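Local coordinates for ethylbenzene dehydrogenase alpha-subunit (Aromatoleum aromaticum, PDB 2IVF), which carries a molybdenum atom, two pterin-dinucleotide groups (MGD and MD1) and an iron/sulfur cluster as the alpha subunit of an enzyme of the molybdopterin oxidoreductase family, at residues S607-R612 with M639-M644; K630-L635 with Y645-L650. All blocks are in the same frame, centred on the assembly; numbering follows the deposited sequence.

Contact 1. Residues S607-R612 with M639-M644; sequences SQNPMR and MSSSAM. With MD1 (phosphoric acid 4-(2-amino-4-oxo-3,4,5,6,-tetrahydro-pteridin-6-yl)-2-hydroxy-3,4-dimercapto-but-3-en-yl ester guanylate ester), chain N.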
ATOM      1  N   SER A 607     -17.792  -6.588   4.317  1.00 22.90           N
ATOM      2  CA  SER A 607     -16.833  -5.500   4.077  1.00 23.20           C
ATOM      3  C   SER A 607     -16.619  -4.630   5.341  1.00 22.55           C
ATOM      4  O   SER A 607     -16.557  -3.387   5.295  1.00 21.94           O
ATOM      5  CB  SER A 607     -17.254  -4.662   2.873  1.00 24.12           C
ATOM      6  OG  SER A 607     -17.520  -5.515   1.767  1.00 26.13           O
ATOM      7  N   GLN A 608     -16.438  -5.324   6.459  1.00 22.56           N
ATOM      8  CA  GLN A 608     -16.254  -4.662   7.718  1.00 22.79           C
ATOM      9  C   GLN A 608     -15.598  -5.622   8.690  1.00 22.06           C
ATOM     10  O   GLN A 608     -15.869  -6.825   8.669  1.00 21.85           O
ATOM     11  CB  GLN A 608     -17.606  -4.202   8.242  1.00 23.50           C
ATOM     12  CG  GLN A 608     -17.516  -3.185   9.362  1.00 23.11           C
ATOM     13  CD  GLN A 608     -17.851  -3.706  10.755  1.00 22.63           C
ATOM     14  OE1 GLN A 608     -17.302  -3.173  11.739  1.00 22.93           O
ATOM     15  NE2 GLN A 608     -18.769  -4.729  10.870  1.00 22.22           N
ATOM     16  N   ASN A 609     -14.761  -5.073   9.573  1.00 22.32           N
ATOM     17  CA  ASN A 609     -13.888  -5.883  10.434  1.00 21.63           C
ATOM     18  C   ASN A 609     -13.780  -5.144  11.765  1.00 22.40           C
ATOM     19  O   ASN A 609     -12.815  -4.476  11.988  1.00 23.54           O
ATOM     20  CB  ASN A 609     -12.535  -5.983   9.683  1.00 21.34           C
ATOM     21  CG  ASN A 609     -11.516  -6.921  10.316  1.00 20.71           C
ATOM     22  OD1 ASN A 609     -11.813  -7.699  11.216  1.00 22.39           O
ATOM     23  ND2 ASN A 609     -10.302  -6.853   9.824  1.00 19.86           N
ATOM     24  N   PRO A 610     -14.816  -5.207  12.622  1.00 22.61           N
ATOM     25  CA  PRO A 610     -14.877  -4.335  13.811  1.00 22.62           C
ATOM     26  C   PRO A 610     -13.740  -4.531  14.789  1.00 22.65           C
ATOM     27  O   PRO A 610     -13.367  -3.603  15.505  1.00 22.64           O
ATOM     28  CB  PRO A 610     -16.222  -4.702  14.479  1.00 23.27           C
ATOM     29  CG  PRO A 610     -16.600  -6.035  13.964  1.00 22.46           C
ATOM     30  CD  PRO A 610     -15.988  -6.097  12.544  1.00 23.27           C
ATOM     31  N   MET A 611     -13.174  -5.743  14.842  1.00 23.20           N
ATOM     32  CA  MET A 611     -12.102  -5.983  15.780  1.00 23.67           C
ATOM     33  C   MET A 611     -10.905  -5.042  15.588  1.00 23.87           C
ATOM     34  O   MET A 611     -10.195  -4.777  16.554  1.00 24.40           O
ATOM     35  CB  MET A 611     -11.645  -7.421  15.749  1.00 24.08           C
ATOM     36  CG  MET A 611     -12.691  -8.381  16.255  1.00 22.09           C
ATOM     37  SD  MET A 611     -13.144  -8.169  18.025  1.00 27.25           S
ATOM     38  CE  MET A 611     -11.609  -8.589  18.802  1.00 25.65           C
ATOM     39  N   ARG A 612     -10.644  -4.560  14.371  1.00 24.03           N
ATOM     40  CA  ARG A 612      -9.655  -3.453  14.212  1.00 24.01           C
ATOM     41  C   ARG A 612     -10.274  -2.075  13.871  1.00 24.29           C
ATOM     42  O   ARG A 612      -9.691  -1.023  14.169  1.00 23.89           O
ATOM     43  CB  ARG A 612      -8.573  -3.780  13.183  1.00 25.20           C
ATOM     44  CG  ARG A 612      -9.077  -4.178  11.818  1.00 24.06           C
ATOM     45  CD  ARG A 612      -8.214  -3.632  10.745  1.00 24.99           C
ATOM     46  NE  ARG A 612      -8.245  -2.179  10.729  1.00 25.73           N
ATOM     47  CZ  ARG A 612      -8.934  -1.418   9.873  1.00 27.07           C
ATOM     48  NH1 ARG A 612      -9.712  -1.953   8.925  1.00 25.29           N
ATOM     49  NH2 ARG A 612      -8.871  -0.097   9.981  1.00 27.41           N
ATOM     50  N   MET A 639     -10.221 -14.850   6.045  1.00 24.56           N
ATOM     51  CA  MET A 639     -10.430 -15.084   7.470  1.00 24.35           C
ATOM     52  C   MET A 639      -9.924 -13.878   8.256  1.00 24.53           C
ATOM     53  O   MET A 639      -8.770 -13.823   8.716  1.00 23.30           O
ATOM     54  CB  MET A 639      -9.820 -16.385   7.959  1.00 24.20           C
ATOM     55  CG  MET A 639     -10.161 -16.647   9.395  1.00 26.93           C
ATOM     56  SD  MET A 639     -11.925 -16.924   9.669  1.00 30.93           S
ATOM     57  CE  MET A 639     -12.158 -18.587   9.080  1.00 29.70           C
ATOM     58  N   SER A 640     -10.794 -12.873   8.340  1.00 24.67           N
ATOM     59  CA  SER A 640     -10.500 -11.656   9.095  1.00 24.01           C
ATOM     60  C   SER A 640     -10.510 -11.957  10.567  1.00 23.92           C
ATOM     61  O   SER A 640     -11.044 -12.960  10.991  1.00 24.14           O
ATOM     62  CB  SER A 640     -11.542 -10.565   8.793  1.00 24.47           C
ATOM     63  OG  SER A 640     -12.791 -10.880   9.345  1.00 25.66           O
ATOM     64  N   SER A 641      -9.916 -11.061  11.345  1.00 23.21           N
ATOM     65  CA  SER A 641      -9.924 -11.203  12.770  1.00 23.13           C
ATOM     66  C   SER A 641     -11.341 -11.227  13.293  1.00 22.43           C
ATOM     67  O   SER A 641     -11.642 -11.981  14.238  1.00 23.04           O
ATOM     68  CB  SER A 641      -9.112 -10.080  13.428  1.00 22.44           C
ATOM     69  OG  SER A 641      -9.685  -8.839  13.166  1.00 22.26           O
ATOM     70  N   SER A 642     -12.237 -10.438  12.683  1.00 22.08           N
ATOM     71  CA  SER A 642     -13.643 -10.427  13.151  1.00 22.97           C
ATOM     72  C   SER A 642     -14.423 -11.689  12.779  1.00 21.74           C
ATOM     73  O   SER A 642     -15.269 -12.149  13.561  1.00 23.45           O
ATOM     74  CB  SER A 642     -14.401  -9.162  12.696  1.00 22.58           C
ATOM     75  OG  SER A 642     -13.662  -8.000  13.047  1.00 22.96           O
ATOM     76  N   ALA A 643     -14.164 -12.220  11.586  1.00 22.63           N
ATOM     77  CA  ALA A 643     -14.745 -13.485  11.132  1.00 22.30           C
ATOM     78  C   ALA A 643     -14.385 -14.637  12.048  1.00 22.40           C
ATOM     79  O   ALA A 643     -15.144 -15.590  12.178  1.00 22.07           O
ATOM     80  CB  ALA A 643     -14.306 -13.799   9.654  1.00 22.32           C
ATOM     81  N   MET A 644     -13.219 -14.557  12.693  1.00 22.58           N
ATOM     82  CA  MET A 644     -12.819 -15.566  13.667  1.00 21.89           C
ATOM     83  C   MET A 644     -13.778 -15.673  14.834  1.00 22.13           C
ATOM     84  O   MET A 644     -13.808 -16.685  15.520  1.00 21.86           O
ATOM     85  CB  MET A 644     -11.380 -15.330  14.119  1.00 21.27           C
ATOM     86  CG  MET A 644     -10.383 -15.721  13.009  1.00 21.94           C
ATOM     87  SD  MET A 644     -10.374 -17.501  12.727  1.00 26.02           S
ATOM     88  CE  MET A 644      -9.657 -18.142  14.258  1.00 24.79           C
TER
HETATM   89  PB  MD1 N1987     -12.884  -2.193   7.175  1.00 16.59           P
HETATM   90  O3B MD1 N1987     -11.619  -2.921   6.566  1.00 15.03           O
HETATM   91  O1B MD1 N1987     -13.790  -1.872   6.042  1.00 15.52           O
HETATM   92  O2B MD1 N1987     -13.363  -2.824   8.425  1.00 15.68           O
HETATM   93  O3A MD1 N1987     -12.244  -0.821   7.650  1.00 16.15           O
HETATM   94  C10 MD1 N1987     -12.165   0.343   6.800  1.00 17.02           C
HETATM   95  C11 MD1 N1987     -11.329   1.327   7.602  1.00 17.07           C
HETATM   96  O11 MD1 N1987      -9.954   0.845   7.418  1.00 18.30           O
HETATM   97  C12 MD1 N1987     -11.433   2.707   7.010  1.00 17.74           C
HETATM   98  S12 MD1 N1987     -12.032   2.969   5.429  1.00 18.07           S
HETATM   99  C13 MD1 N1987     -10.984   3.809   7.693  1.00 16.61           C
HETATM  100  S13 MD1 N1987     -11.036   5.362   7.035  1.00 15.35           S
HETATM  101  C14 MD1 N1987     -10.443   3.730   9.069  1.00 17.48           C
HETATM  102  N15 MD1 N1987      -9.102   4.147   9.300  1.00 15.70           N
HETATM  103  C16 MD1 N1987      -8.503   3.978  10.522  1.00 15.37           C
HETATM  104  C15 MD1 N1987      -7.244   4.522  10.692  1.00 17.69           C
HETATM  105  O14 MD1 N1987      -6.670   5.158   9.768  1.00 14.42           O
HETATM  106  N17 MD1 N1987      -6.665   4.255  11.891  1.00 16.59           N
HETATM  107  C17 MD1 N1987      -7.334   3.551  12.893  1.00 16.80           C
HETATM  108  N16 MD1 N1987      -6.680   3.374  14.033  1.00 15.57           N
HETATM  109  N18 MD1 N1987      -8.577   3.079  12.707  1.00 14.92           N
HETATM  110  C20 MD1 N1987      -9.159   3.292  11.546  1.00 16.65           C
HETATM  111  N8  MD1 N1987     -10.436   2.862  11.369  1.00 14.77           N
HETATM  112  C7  MD1 N1987     -11.172   2.953  10.138  1.00 16.37           C
HETATM  113  PA  MD1 N1987     -11.061  -4.427   6.667  1.00 15.83           P
HETATM  114  O1A MD1 N1987     -10.219  -4.606   5.446  1.00 15.08           O
HETATM  115  O2A MD1 N1987     -10.391  -4.574   7.979  1.00 17.48           O
HETATM  116  O5' MD1 N1987     -12.319  -5.380   6.619  1.00 17.74           O
HETATM  117  C5' MD1 N1987     -12.983  -5.485   5.365  1.00 16.74           C
HETATM  118  C4' MD1 N1987     -13.171  -6.905   5.023  1.00 14.91           C
HETATM  119  O4' MD1 N1987     -13.681  -6.865   3.696  1.00 17.51           O
HETATM  120  C1' MD1 N1987     -13.231  -8.086   3.107  1.00 16.62           C
HETATM  121  N9  MD1 N1987     -13.273  -8.103   1.638  1.00 17.49           N
HETATM  122  C4  MD1 N1987     -14.192  -8.763   0.948  1.00 17.93           C
HETATM  123  N3  MD1 N1987     -15.242  -9.496   1.389  1.00 16.65           N
HETATM  124  C2  MD1 N1987     -16.067 -10.074   0.516  1.00 16.66           C
HETATM  125  N2  MD1 N1987     -17.134 -10.799   0.948  1.00 16.03           N
HETATM  126  N1  MD1 N1987     -15.768  -9.971  -0.828  1.00 18.55           N
HETATM  127  C6  MD1 N1987     -14.720  -9.247  -1.342  1.00 15.70           C
HETATM  128  O6  MD1 N1987     -14.586  -9.162  -2.563  1.00 16.51           O
HETATM  129  C5  MD1 N1987     -13.890  -8.599  -0.414  1.00 17.73           C
HETATM  130  N7  MD1 N1987     -12.795  -7.852  -0.498  1.00 15.71           N
HETATM  131  C8  MD1 N1987     -12.439  -7.549   0.754  1.00 16.68           C
HETATM  132  C2' MD1 N1987     -11.786  -8.230   3.575  1.00 17.27           C
HETATM  133  O2' MD1 N1987     -11.305  -9.596   3.562  1.00 18.21           O
HETATM  134  C3' MD1 N1987     -11.801  -7.593   4.972  1.00 16.04           C
HETATM  135  O3' MD1 N1987     -11.710  -8.587   6.026  1.00 15.84           O
HETATM  136  O   HOH W   1     -14.812  -9.497   8.374  1.00 16.82           O

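Contact 2. Residues K630-L635 with Y645-L650; sequences KMIFAL and YADIVL. With MD1 (phosphoric acid 4-(2-amino-4-oxo-3,4,5,6,-tetrahydro-pteridin-6-yl)-2-hydroxy-3,4-dimercapto-but-3-en-yl ester guanylate ester), chain N.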
ATOM      1  N   LYS A 630     -27.084 -13.564  19.145  1.00 23.79           N
ATOM      2  CA  LYS A 630     -27.440 -14.968  18.866  1.00 23.75           C
ATOM      3  C   LYS A 630     -26.746 -15.476  17.592  1.00 23.85           C
ATOM      4  O   LYS A 630     -26.462 -16.680  17.468  1.00 24.22           O
ATOM      5  CB  LYS A 630     -28.943 -15.113  18.665  1.00 25.11           C
ATOM      6  CG  LYS A 630     -29.766 -14.858  19.917  1.00 30.08           C
ATOM      7  CD  LYS A 630     -29.706 -16.006  20.947  1.00 33.99           C
ATOM      8  CE  LYS A 630     -30.757 -17.089  20.666  1.00 36.47           C
ATOM      9  NZ  LYS A 630     -30.820 -18.207  21.685  1.00 38.71           N
ATOM     10  N   MET A 631     -26.519 -14.577  16.641  1.00 22.18           N
ATOM     11  CA  MET A 631     -25.888 -14.959  15.370  1.00 22.08           C
ATOM     12  C   MET A 631     -24.977 -13.879  14.880  1.00 21.85           C
ATOM     13  O   MET A 631     -25.384 -12.724  14.679  1.00 21.26           O
ATOM     14  CB  MET A 631     -26.960 -15.241  14.311  1.00 20.93           C
ATOM     15  CG  MET A 631     -26.477 -15.413  12.901  1.00 21.69           C
ATOM     16  SD  MET A 631     -25.392 -16.841  12.708  1.00 22.85           S
ATOM     17  CE  MET A 631     -26.551 -18.185  13.141  1.00 19.96           C
ATOM     18  N   ILE A 632     -23.745 -14.284  14.594  1.00 21.67           N
ATOM     19  CA  ILE A 632     -22.810 -13.434  13.941  1.00 21.76           C
ATOM     20  C   ILE A 632     -22.437 -14.170  12.697  1.00 21.76           C
ATOM     21  O   ILE A 632     -21.960 -15.308  12.777  1.00 21.11           O
ATOM     22  CB  ILE A 632     -21.545 -13.214  14.787  1.00 22.14           C
ATOM     23  CG1 ILE A 632     -21.938 -12.666  16.145  1.00 22.83           C
ATOM     24  CG2 ILE A 632     -20.612 -12.292  14.039  1.00 21.33           C
ATOM     25  CD1 ILE A 632     -20.769 -12.515  17.182  1.00 21.01           C
ATOM     26  N   PHE A 633     -22.676 -13.560  11.544  1.00 22.27           N
ATOM     27  CA  PHE A 633     -22.292 -14.218  10.307  1.00 22.25           C
ATOM     28  C   PHE A 633     -21.538 -13.262   9.419  1.00 22.89           C
ATOM     29  O   PHE A 633     -21.767 -12.042   9.432  1.00 23.05           O
ATOM     30  CB  PHE A 633     -23.482 -14.860   9.599  1.00 22.76           C
ATOM     31  CG  PHE A 633     -24.495 -13.867   9.030  1.00 22.45           C
ATOM     32  CD1 PHE A 633     -25.419 -13.254   9.852  1.00 21.83           C
ATOM     33  CD2 PHE A 633     -24.521 -13.566   7.673  1.00 22.41           C
ATOM     34  CE1 PHE A 633     -26.385 -12.393   9.326  1.00 24.17           C
ATOM     35  CE2 PHE A 633     -25.461 -12.662   7.165  1.00 23.01           C
ATOM     36  CZ  PHE A 633     -26.383 -12.089   7.990  1.00 22.30           C
ATOM     37  N   ALA A 634     -20.604 -13.828   8.675  1.00 21.95           N
ATOM     38  CA  ALA A 634     -19.715 -13.064   7.854  1.00 22.19           C
ATOM     39  C   ALA A 634     -19.832 -13.527   6.421  1.00 21.92           C
ATOM     40  O   ALA A 634     -19.909 -14.741   6.155  1.00 20.98           O
ATOM     41  CB  ALA A 634     -18.309 -13.224   8.315  1.00 21.06           C
ATOM     42  N   LEU A 635     -19.824 -12.546   5.520  1.00 20.90           N
ATOM     43  CA  LEU A 635     -19.685 -12.777   4.102  1.00 22.24           C
ATOM     44  C   LEU A 635     -18.293 -12.327   3.755  1.00 21.19           C
ATOM     45  O   LEU A 635     -18.044 -11.124   3.605  1.00 21.65           O
ATOM     46  CB  LEU A 635     -20.698 -11.996   3.301  1.00 21.62           C
ATOM     47  CG  LEU A 635     -22.069 -12.628   3.188  1.00 22.21           C
ATOM     48  CD1 LEU A 635     -22.769 -12.468   4.491  1.00 22.51           C
ATOM     49  CD2 LEU A 635     -22.871 -11.975   2.027  1.00 23.89           C
ATOM     50  N   TYR A 645     -14.567 -14.630  15.070  1.00 22.14           N
ATOM     51  CA  TYR A 645     -15.549 -14.646  16.139  1.00 22.05           C
ATOM     52  C   TYR A 645     -16.956 -14.931  15.664  1.00 22.45           C
ATOM     53  O   TYR A 645     -17.887 -14.963  16.462  1.00 22.72           O
ATOM     54  CB  TYR A 645     -15.565 -13.300  16.858  1.00 22.82           C
ATOM     55  CG  TYR A 645     -14.324 -13.036  17.613  1.00 23.63           C
ATOM     56  CD1 TYR A 645     -13.238 -12.494  16.973  1.00 25.44           C
ATOM     57  CD2 TYR A 645     -14.207 -13.361  18.976  1.00 22.01           C
ATOM     58  CE1 TYR A 645     -12.078 -12.254  17.640  1.00 24.21           C
ATOM     59  CE2 TYR A 645     -13.012 -13.099  19.659  1.00 26.60           C
ATOM     60  CZ  TYR A 645     -11.964 -12.531  18.947  1.00 24.78           C
ATOM     61  OH  TYR A 645     -10.734 -12.235  19.527  1.00 28.21           O
ATOM     62  N   ALA A 646     -17.111 -15.180  14.382  1.00 21.30           N
ATOM     63  CA  ALA A 646     -18.418 -15.436  13.821  1.00 22.48           C
ATOM     64  C   ALA A 646     -18.914 -16.837  14.153  1.00 22.29           C
ATOM     65  O   ALA A 646     -18.147 -17.753  14.502  1.00 23.40           O
ATOM     66  CB  ALA A 646     -18.361 -15.257  12.297  1.00 21.11           C
ATOM     67  N   ASP A 647     -20.219 -17.007  14.048  1.00 22.38           N
ATOM     68  CA  ASP A 647     -20.836 -18.293  14.154  1.00 22.04           C
ATOM     69  C   ASP A 647     -20.849 -18.995  12.829  1.00 22.17           C
ATOM     70  O   ASP A 647     -20.771 -20.210  12.797  1.00 21.73           O
ATOM     71  CB  ASP A 647     -22.253 -18.143  14.668  1.00 22.11           C
ATOM     72  CG  ASP A 647     -22.296 -17.392  15.968  1.00 23.46           C
ATOM     73  OD1 ASP A 647     -21.516 -17.733  16.899  1.00 22.09           O
ATOM     74  OD2 ASP A 647     -23.104 -16.457  16.046  1.00 21.02           O
ATOM     75  N   ILE A 648     -20.959 -18.219  11.748  1.00 21.62           N
ATOM     76  CA  ILE A 648     -21.079 -18.738  10.399  1.00 21.88           C
ATOM     77  C   ILE A 648     -20.237 -17.840   9.499  1.00 22.39           C
ATOM     78  O   ILE A 648     -20.337 -16.610   9.562  1.00 22.21           O
ATOM     79  CB  ILE A 648     -22.566 -18.699   9.903  1.00 22.44           C
ATOM     80  CG1 ILE A 648     -23.471 -19.622  10.703  1.00 23.82           C
ATOM     81  CG2 ILE A 648     -22.644 -19.052   8.404  1.00 21.67           C
ATOM     82  CD1 ILE A 648     -23.160 -21.110  10.594  1.00 26.35           C
ATOM     83  N   VAL A 649     -19.395 -18.437   8.664  1.00 21.57           N
ATOM     84  CA  VAL A 649     -18.661 -17.680   7.672  1.00 21.74           C
ATOM     85  C   VAL A 649     -19.053 -18.234   6.309  1.00 22.19           C
ATOM     86  O   VAL A 649     -18.967 -19.462   6.077  1.00 20.97           O
ATOM     87  CB  VAL A 649     -17.147 -17.774   7.907  1.00 21.82           C
ATOM     88  CG1 VAL A 649     -16.379 -16.998   6.822  1.00 20.46           C
ATOM     89  CG2 VAL A 649     -16.790 -17.263   9.327  1.00 21.55           C
ATOM     90  N   LEU A 650     -19.486 -17.325   5.417  1.00 21.46           N
ATOM     91  CA  LEU A 650     -19.973 -17.679   4.087  1.00 21.90           C
ATOM     92  C   LEU A 650     -18.922 -17.263   3.072  1.00 21.30           C
ATOM     93  O   LEU A 650     -18.531 -16.077   3.048  1.00 22.06           O
ATOM     94  CB  LEU A 650     -21.233 -16.908   3.795  1.00 21.93           C
ATOM     95  CG  LEU A 650     -22.408 -17.200   4.712  1.00 23.60           C
ATOM     96  CD1 LEU A 650     -23.564 -16.345   4.287  1.00 22.92           C
ATOM     97  CD2 LEU A 650     -22.760 -18.685   4.702  1.00 20.90           C
TER
HETATM   98  PB  MD1 N1987     -12.884  -2.193   7.175  1.00 16.59           P
HETATM   99  O3B MD1 N1987     -11.619  -2.921   6.566  1.00 15.03           O
HETATM  100  O1B MD1 N1987     -13.790  -1.872   6.042  1.00 15.52           O
HETATM  101  O2B MD1 N1987     -13.363  -2.824   8.425  1.00 15.68           O
HETATM  102  O3A MD1 N1987     -12.244  -0.821   7.650  1.00 16.15           O
HETATM  103  C10 MD1 N1987     -12.165   0.343   6.800  1.00 17.02           C
HETATM  104  C11 MD1 N1987     -11.329   1.327   7.602  1.00 17.07           C
HETATM  105  O11 MD1 N1987      -9.954   0.845   7.418  1.00 18.30           O
HETATM  106  C12 MD1 N1987     -11.433   2.707   7.010  1.00 17.74           C
HETATM  107  S12 MD1 N1987     -12.032   2.969   5.429  1.00 18.07           S
HETATM  108  C13 MD1 N1987     -10.984   3.809   7.693  1.00 16.61           C
HETATM  109  S13 MD1 N1987     -11.036   5.362   7.035  1.00 15.35           S
HETATM  110  C14 MD1 N1987     -10.443   3.730   9.069  1.00 17.48           C
HETATM  111  N15 MD1 N1987      -9.102   4.147   9.300  1.00 15.70           N
HETATM  112  C16 MD1 N1987      -8.503   3.978  10.522  1.00 15.37           C
HETATM  113  C15 MD1 N1987      -7.244   4.522  10.692  1.00 17.69           C
HETATM  114  O14 MD1 N1987      -6.670   5.158   9.768  1.00 14.42           O
HETATM  115  N17 MD1 N1987      -6.665   4.255  11.891  1.00 16.59           N
HETATM  116  C17 MD1 N1987      -7.334   3.551  12.893  1.00 16.80           C
HETATM  117  N16 MD1 N1987      -6.680   3.374  14.033  1.00 15.57           N
HETATM  118  N18 MD1 N1987      -8.577   3.079  12.707  1.00 14.92           N
HETATM  119  C20 MD1 N1987      -9.159   3.292  11.546  1.00 16.65           C
HETATM  120  N8  MD1 N1987     -10.436   2.862  11.369  1.00 14.77           N
HETATM  121  C7  MD1 N1987     -11.172   2.953  10.138  1.00 16.37           C
HETATM  122  PA  MD1 N1987     -11.061  -4.427   6.667  1.00 15.83           P
HETATM  123  O1A MD1 N1987     -10.219  -4.606   5.446  1.00 15.08           O
HETATM  124  O2A MD1 N1987     -10.391  -4.574   7.979  1.00 17.48           O
HETATM  125  O5' MD1 N1987     -12.319  -5.380   6.619  1.00 17.74           O
HETATM  126  C5' MD1 N1987     -12.983  -5.485   5.365  1.00 16.74           C
HETATM  127  C4' MD1 N1987     -13.171  -6.905   5.023  1.00 14.91           C
HETATM  128  O4' MD1 N1987     -13.681  -6.865   3.696  1.00 17.51           O
HETATM  129  C1' MD1 N1987     -13.231  -8.086   3.107  1.00 16.62           C
HETATM  130  N9  MD1 N1987     -13.273  -8.103   1.638  1.00 17.49           N
HETATM  131  C4  MD1 N1987     -14.192  -8.763   0.948  1.00 17.93           C
HETATM  132  N3  MD1 N1987     -15.242  -9.496   1.389  1.00 16.65           N
HETATM  133  C2  MD1 N1987     -16.067 -10.074   0.516  1.00 16.66           C
HETATM  134  N2  MD1 N1987     -17.134 -10.799   0.948  1.00 16.03           N
HETATM  135  N1  MD1 N1987     -15.768  -9.971  -0.828  1.00 18.55           N
HETATM  136  C6  MD1 N1987     -14.720  -9.247  -1.342  1.00 15.70           C
HETATM  137  O6  MD1 N1987     -14.586  -9.162  -2.563  1.00 16.51           O
HETATM  138  C5  MD1 N1987     -13.890  -8.599  -0.414  1.00 17.73           C
HETATM  139  N7  MD1 N1987     -12.795  -7.852  -0.498  1.00 15.71           N
HETATM  140  C8  MD1 N1987     -12.439  -7.549   0.754  1.00 16.68           C
HETATM  141  C2' MD1 N1987     -11.786  -8.230   3.575  1.00 17.27           C
HETATM  142  O2' MD1 N1987     -11.305  -9.596   3.562  1.00 18.21           O
HETATM  143  C3' MD1 N1987     -11.801  -7.593   4.972  1.00 16.04           C
HETATM  144  O3' MD1 N1987     -11.710  -8.587   6.026  1.00 15.84           O

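Contact 1. Residues S607-R612 with M639-M644
Ser642 and Asn609 form the polar centre of this buried contact, a worked example of how one loop can fix a side chain that binds MD1. Asn609 OD1 accepts twice from Ser642: the hydroxyl OG donates to it over 2.6 Å, in the carbonyl plane and on a lone pair, while the backbone N reaches OD1 over 3.1 Å from a position tilted 19° out of that plane. With its hydrogen directed at Asn609 OD1, Ser642 OG accepts from Met611 N at 2.9 Å, a nearly straight bond (166°). The serine thus occupies an N-H in the first turn of helix 610-613, at whose N-cap position Asn609 makes no capping bond with its own side chain.

A chi1 of -173° sets CG of Asn609 anti to the backbone N; from there OD1 faces the serines and ND2 faces MD1. ND2 donates to MD1 O2A at 2.9 Å and also bonds Asp922, which takes Ser641 OG as well. The loop is braced internally by an ST motif, Ser640 OG accepting from Ala643 N. The same OG donates to a water at 2.6 Å, and that water donates to Gln608 O, bridging the two segments.

Toward MD1, Arg612 offers its guanidinium. NH2 bonds O11 at 2.9 Å, and NH1 donates to O2A and O3A and makes a longer bond to O11; Phe920 adds a cation-pi contact. This positive group would probably help to offset the phosphate charge.

Packing is tight where Pro610 CD meets Ser642 CB at 3.5 Å. Beside it, Met611 CB lies 3.5 Å from Ser641 OG, before the methionine chain turns away toward Ala618 and Pro622 of helix 617-625.

Contact 2. Residues K630-L635 with Y645-L650
Asp647 reaches across to Ile632 and Met631 just before strand 648-650 begins. Its CB lies 3.4 Å from Ile632 O and touches Met631 SD, the two side chains crossing obliquely. A chi1 of -55° sets CG anti to the carbonyl carbon of Asp647, with CG 3.7 Å from Ile632 N. At the tip, OD2 accepts from Ile632 N at 2.7 Å, met on the anti side and 32° out of the carboxylate plane, and also forms a salt bridge with Arg153; OD1 pairs with Arg149. These two arginines probably offset the charge of the buried carboxylate.

Ile632 O in turn receives both Asp647 N and Ile648 N. From there ordinary parallel pairing takes over: Ala634 N bonds Ile648 O at 2.9 Å, and Leu650 N bonds Ala634 O at 2.7 Å. At the C-terminal end of segment 630-635, Leu635 O accepts from N2 of MD1 at 2.8 Å.

Phe633, Ile648, Leu635 and Leu650 share one face of the sheet, where the two leucines lie side by side with their CD1 atoms 4.0 Å apart. Helices 163-181 and 687-704 cover that face, while strand 631-636 runs between 648-651 and 602-606 in the mixed sheet.

In the fold
Both contacts belong to the protein core and to one sheet region: contact 2 pairs two of its neighbouring strands, whereas contact 1 gathers segments that follow strands 602-606 and 631-636. Their chemistry differs accordingly. Contact 2 is mainly backbone ladder and apolar side chains, plus one carboxylate paired with arginines, with Lys630 its one exposed residue; contact 1 relies on hydroxyls, an amide, backbone N-H donors, a guanidinium and a water. They hold MD1 at different points, the phosphate region and linker in contact 1 and the guanine in contact 2, as expected of a nucleotide site at the ends of parallel strands. The two meet directly where Ala643 packs on Ala634 and Val649, and Met611 on Tyr645.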